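Local structure of Thiol:disulfide interchange protein, thioredoxin family protein (Chlorobaculum tepidum, 3OR5) at residues L32-W45 against F68-V82. The protein probably acts as a thioredoxin-like thiol:disulfide oxidoreductase, of the kind associated with cytochrome c biogenesis. Sequence-based numbering, arbitrary orientation.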
# COMPACT_ATOMS: atom_id res chain seq x y z
N LEU A 32 11.90 4.46 -1.07
CA LEU A 32 11.32 4.31 0.24
C LEU A 32 12.31 3.97 1.35
O LEU A 32 11.91 3.67 2.47
CB LEU A 32 10.23 3.24 0.22
CG LEU A 32 9.16 3.76 -0.81
CD1 LEU A 32 7.90 3.02 -0.73
CD2 LEU A 32 8.85 5.32 -0.77
N LYS A 33 13.60 4.02 1.04
CA LYS A 33 14.57 3.75 2.10
C LYS A 33 14.38 4.67 3.29
O LYS A 33 14.34 5.86 3.12
CB LYS A 33 15.99 3.90 1.58
CG LYS A 33 17.00 3.45 2.63
CD LYS A 33 18.32 4.21 2.44
CE LYS A 33 19.42 3.66 3.36
NZ LYS A 33 20.59 3.28 2.50
N GLY A 34 14.22 4.11 4.49
CA GLY A 34 14.06 4.84 5.72
C GLY A 34 12.66 5.39 5.99
O GLY A 34 12.43 6.08 6.99
N LYS A 35 11.76 5.09 5.08
CA LYS A 35 10.37 5.49 5.18
C LYS A 35 9.47 4.34 5.60
O LYS A 35 9.71 3.24 5.22
CB LYS A 35 9.89 6.03 3.83
CG LYS A 35 10.48 7.33 3.39
CD LYS A 35 9.72 7.98 2.27
CE LYS A 35 10.31 9.26 1.83
NZ LYS A 35 9.91 9.63 0.46
N ALA A 36 8.46 4.64 6.40
CA ALA A 36 7.43 3.61 6.68
C ALA A 36 6.50 3.70 5.46
O ALA A 36 6.36 4.74 4.83
CB ALA A 36 6.69 3.88 7.91
N TYR A 37 5.87 2.56 5.10
CA TYR A 37 4.92 2.67 3.99
C TYR A 37 3.93 1.50 4.15
O TYR A 37 4.24 0.48 4.81
CB TYR A 37 5.56 2.65 2.62
CG TYR A 37 6.52 1.48 2.32
CD1 TYR A 37 6.06 0.41 1.59
CD2 TYR A 37 7.87 1.55 2.66
CE1 TYR A 37 6.93 -0.63 1.21
CE2 TYR A 37 8.72 0.56 2.30
CZ TYR A 37 8.25 -0.54 1.65
OH TYR A 37 9.11 -1.54 1.24
N ILE A 38 2.78 1.66 3.50
CA ILE A 38 1.75 0.57 3.52
C ILE A 38 1.45 0.30 2.08
O ILE A 38 1.07 1.23 1.33
CB ILE A 38 0.50 1.00 4.32
CG1 ILE A 38 0.80 1.05 5.83
CG2 ILE A 38 -0.64 0.02 4.07
CD1 ILE A 38 -0.34 1.75 6.65
N VAL A 39 1.58 -0.99 1.68
CA VAL A 39 1.30 -1.39 0.28
C VAL A 39 -0.10 -1.99 0.32
O VAL A 39 -0.35 -2.94 1.05
CB VAL A 39 2.31 -2.40 -0.19
CG1 VAL A 39 1.97 -2.89 -1.63
CG2 VAL A 39 3.75 -1.79 -0.11
N ASN A 40 -1.00 -1.41 -0.47
CA ASN A 40 -2.47 -1.71 -0.43
C ASN A 40 -2.79 -2.36 -1.75
O ASN A 40 -2.77 -1.73 -2.81
CB ASN A 40 -3.28 -0.43 -0.25
CG ASN A 40 -4.76 -0.68 -0.36
OD1 ASN A 40 -5.28 -1.61 0.33
ND2 ASN A 40 -5.42 0.11 -1.04
N PHE A 41 -3.16 -3.66 -1.68
CA PHE A 41 -3.68 -4.38 -2.88
C PHE A 41 -5.15 -4.15 -2.85
O PHE A 41 -5.84 -4.46 -1.84
CB PHE A 41 -3.38 -5.90 -2.78
CG PHE A 41 -1.92 -6.19 -3.12
CD1 PHE A 41 -1.49 -6.64 -4.39
CD2 PHE A 41 -0.97 -5.99 -2.10
CE1 PHE A 41 -0.13 -6.85 -4.67
CE2 PHE A 41 0.42 -6.19 -2.37
CZ PHE A 41 0.84 -6.71 -3.64
N PHE A 42 -5.66 -3.58 -3.92
CA PHE A 42 -7.07 -3.11 -3.92
C PHE A 42 -7.71 -3.21 -5.30
O PHE A 42 -6.98 -3.34 -6.30
CB PHE A 42 -7.19 -1.60 -3.48
CG PHE A 42 -6.69 -0.65 -4.53
CD1 PHE A 42 -7.58 0.11 -5.28
CD2 PHE A 42 -5.31 -0.49 -4.76
CE1 PHE A 42 -7.14 0.96 -6.28
CE2 PHE A 42 -4.85 0.42 -5.76
CZ PHE A 42 -5.77 1.13 -6.53
N ALA A 43 -9.08 -3.06 -5.37
CA ALA A 43 -9.71 -2.83 -6.61
C ALA A 43 -10.72 -1.70 -6.42
O ALA A 43 -11.29 -1.56 -5.33
CB ALA A 43 -10.45 -4.12 -7.12
N THR A 44 -10.88 -0.88 -7.46
CA THR A 44 -11.78 0.30 -7.26
C THR A 44 -13.24 -0.16 -7.30
O THR A 44 -14.09 0.61 -6.87
CB THR A 44 -11.60 1.39 -8.30
OG1 THR A 44 -12.17 1.01 -9.57
CG2 THR A 44 -10.09 1.71 -8.47
N TRP A 45 -13.51 -1.36 -7.82
CA TRP A 45 -14.90 -1.84 -7.82
C TRP A 45 -15.32 -2.46 -6.50
O TRP A 45 -16.51 -2.81 -6.29
CB TRP A 45 -15.12 -2.82 -8.98
CG TRP A 45 -14.12 -3.98 -9.06
CD1 TRP A 45 -13.12 -4.08 -9.99
CD2 TRP A 45 -14.03 -5.14 -8.23
NE1 TRP A 45 -12.46 -5.24 -9.80
CE2 TRP A 45 -12.96 -5.91 -8.74
CE3 TRP A 45 -14.75 -5.62 -7.14
CZ2 TRP A 45 -12.61 -7.15 -8.21
CZ3 TRP A 45 -14.40 -6.87 -6.59
CH2 TRP A 45 -13.31 -7.58 -7.10
N PHE A 68 6.47 8.93 5.47
CA PHE A 68 5.50 7.79 5.22
C PHE A 68 4.83 7.94 3.88
O PHE A 68 4.61 9.09 3.42
CB PHE A 68 4.39 7.79 6.31
CG PHE A 68 3.21 6.91 5.96
CD1 PHE A 68 3.28 5.52 6.18
CD2 PHE A 68 2.13 7.46 5.31
CE1 PHE A 68 2.24 4.70 5.68
CE2 PHE A 68 1.07 6.70 4.85
CZ PHE A 68 1.11 5.30 5.09
N THR A 69 4.51 6.81 3.23
CA THR A 69 3.59 6.89 2.05
C THR A 69 2.78 5.60 1.93
O THR A 69 3.23 4.53 2.33
CB THR A 69 4.34 7.08 0.75
OG1 THR A 69 3.41 7.38 -0.33
CG2 THR A 69 5.27 5.85 0.31
N PHE A 70 1.55 5.75 1.42
CA PHE A 70 0.87 4.53 0.87
C PHE A 70 1.43 4.23 -0.54
O PHE A 70 1.98 5.11 -1.27
CB PHE A 70 -0.62 4.79 0.76
CG PHE A 70 -1.32 4.77 2.08
CD1 PHE A 70 -1.66 3.56 2.65
CD2 PHE A 70 -1.69 5.95 2.74
CE1 PHE A 70 -2.29 3.56 3.91
CE2 PHE A 70 -2.37 5.95 3.95
CZ PHE A 70 -2.66 4.74 4.55
N VAL A 71 1.29 2.96 -0.95
CA VAL A 71 1.52 2.63 -2.33
C VAL A 71 0.35 1.70 -2.69
O VAL A 71 0.07 0.72 -1.94
CB VAL A 71 2.79 1.81 -2.46
CG1 VAL A 71 2.99 1.37 -3.90
CG2 VAL A 71 4.01 2.61 -2.00
N GLY A 72 -0.34 2.00 -3.78
CA GLY A 72 -1.52 1.13 -4.14
C GLY A 72 -1.12 0.21 -5.30
O GLY A 72 -0.43 0.61 -6.23
N ILE A 73 -1.58 -1.05 -5.27
CA ILE A 73 -1.36 -1.99 -6.39
C ILE A 73 -2.76 -2.49 -6.74
O ILE A 73 -3.43 -3.12 -5.92
CB ILE A 73 -0.43 -3.13 -5.97
CG1 ILE A 73 1.01 -2.54 -5.72
CG2 ILE A 73 -0.38 -4.20 -7.14
CD1 ILE A 73 2.02 -3.58 -5.17
N ALA A 74 -3.22 -2.18 -7.95
CA ALA A 74 -4.64 -2.44 -8.33
C ALA A 74 -4.71 -3.81 -8.98
O ALA A 74 -4.08 -4.05 -10.02
CB ALA A 74 -5.12 -1.38 -9.35
N VAL A 75 -5.50 -4.69 -8.37
CA VAL A 75 -5.67 -6.07 -8.82
C VAL A 75 -7.01 -6.24 -9.49
O VAL A 75 -7.94 -5.48 -9.19
CB VAL A 75 -5.53 -7.03 -7.62
CG1 VAL A 75 -4.02 -7.06 -7.09
CG2 VAL A 75 -6.51 -6.74 -6.52
N ASN A 76 -7.11 -7.23 -10.40
CA ASN A 76 -8.45 -7.49 -11.01
C ASN A 76 -9.05 -6.23 -11.61
O ASN A 76 -10.24 -6.06 -11.55
CB ASN A 76 -9.39 -8.15 -9.98
CG ASN A 76 -8.83 -9.46 -9.37
OD1 ASN A 76 -9.42 -10.54 -9.56
ND2 ASN A 76 -7.79 -9.37 -8.60
N GLU A 77 -8.21 -5.38 -12.21
CA GLU A 77 -8.62 -4.08 -12.65
C GLU A 77 -8.37 -3.79 -14.12
O GLU A 77 -7.85 -4.65 -14.89
CB GLU A 77 -7.97 -2.99 -11.72
CG GLU A 77 -8.95 -2.62 -10.59
CD GLU A 77 -10.14 -1.77 -11.05
OE1 GLU A 77 -10.39 -1.62 -12.26
OE2 GLU A 77 -10.80 -1.19 -10.14
N GLN A 78 -8.88 -2.63 -14.55
CA GLN A 78 -8.64 -2.10 -15.90
C GLN A 78 -8.05 -0.68 -15.77
O GLN A 78 -8.46 0.13 -14.97
CB GLN A 78 -9.91 -2.04 -16.69
CG GLN A 78 -10.44 -3.43 -17.01
CD GLN A 78 -11.70 -3.40 -17.92
OE1 GLN A 78 -11.94 -2.46 -18.69
NE2 GLN A 78 -12.49 -4.48 -17.86
N LEU A 79 -7.06 -0.39 -16.63
CA LEU A 79 -6.41 0.90 -16.60
C LEU A 79 -7.32 2.12 -16.64
O LEU A 79 -7.20 2.96 -15.79
CB LEU A 79 -5.38 0.89 -17.78
CG LEU A 79 -4.55 2.18 -17.86
CD1 LEU A 79 -3.62 2.22 -16.67
CD2 LEU A 79 -3.70 2.01 -19.09
N PRO A 80 -8.31 2.24 -17.57
CA PRO A 80 -9.12 3.45 -17.53
C PRO A 80 -9.98 3.62 -16.25
O PRO A 80 -10.21 4.74 -15.80
CB PRO A 80 -10.08 3.27 -18.76
CG PRO A 80 -10.03 1.81 -19.14
CD PRO A 80 -8.61 1.39 -18.74
N ASN A 81 -10.37 2.47 -15.69
CA ASN A 81 -11.17 2.52 -14.45
C ASN A 81 -10.31 2.99 -13.30
O ASN A 81 -10.73 3.91 -12.58
CB ASN A 81 -11.75 1.08 -14.22
CG ASN A 81 -12.94 1.06 -13.26
OD1 ASN A 81 -13.83 1.89 -13.28
ND2 ASN A 81 -12.93 0.07 -12.38
N VAL A 82 -9.09 2.47 -13.14
CA VAL A 82 -8.22 2.88 -12.01
C VAL A 82 -7.77 4.35 -12.21
O VAL A 82 -7.81 5.13 -11.24
CB VAL A 82 -7.01 1.97 -11.93
CG1 VAL A 82 -6.12 2.41 -10.71
CG2 VAL A 82 -7.51 0.59 -11.59
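Strands 36-42 and 68-74 run parallel in register, Ala36 beside Phe68 through Phe42 beside Ala74, joined by a ladder of seven backbone hydrogen bonds beginning with Thr69 N to Ala36 O and ending with Val75 N to Phe42 O. They are the two strands of a beta-alpha-beta unit, with helix 47-63 as the connection, in the central sheet of a thioredoxin fold.

Apolar side chains pack on both faces. On one, Ile38 lies alongside Phe70, its CB 3.7 Å from Phe70 CD1, while the Phe68 ring reaches Ile38 CG1 with its edge and sets CZ over the centre of the Phe70 ring; helix 139-150 covers Ile38 and Phe68. Further along this face, Ala74 CA sits over the Phe42 ring in a CH-pi contact, and Gly72 meets the ring's edge, where a CB would clash. On the other face Ile73 CB lies over the Phe41 ring, and Ile73 CD1 meets Val39 CG1 at 3.6 Å.

Beyond the strand ends the contact turns polar. Glu77, its chain bent at chi2 (-73°), brings OE2 to Thr44: the backbone N donates to the anti lone pair at 2.7 Å, and OG1 donates on the syn side, also at 2.7 Å. OE1 accepts from Gln78 N and Asn81 ND2, fixing the carboxylate's rotation. Trp45 NE1 donates to Asn76 O at 2.9 Å, nearly straight (176°) and in the ring plane. An alanine in place of Glu77 would probably leave Thr44 N and OG1 without their shared acceptor, and Gln78 N and Asn81 ND2 without theirs.

One carboxylate thus links the run into the probable CxxC motif at Cys46 with the start of helix 79-89, and its four donors would probably favour its charged form.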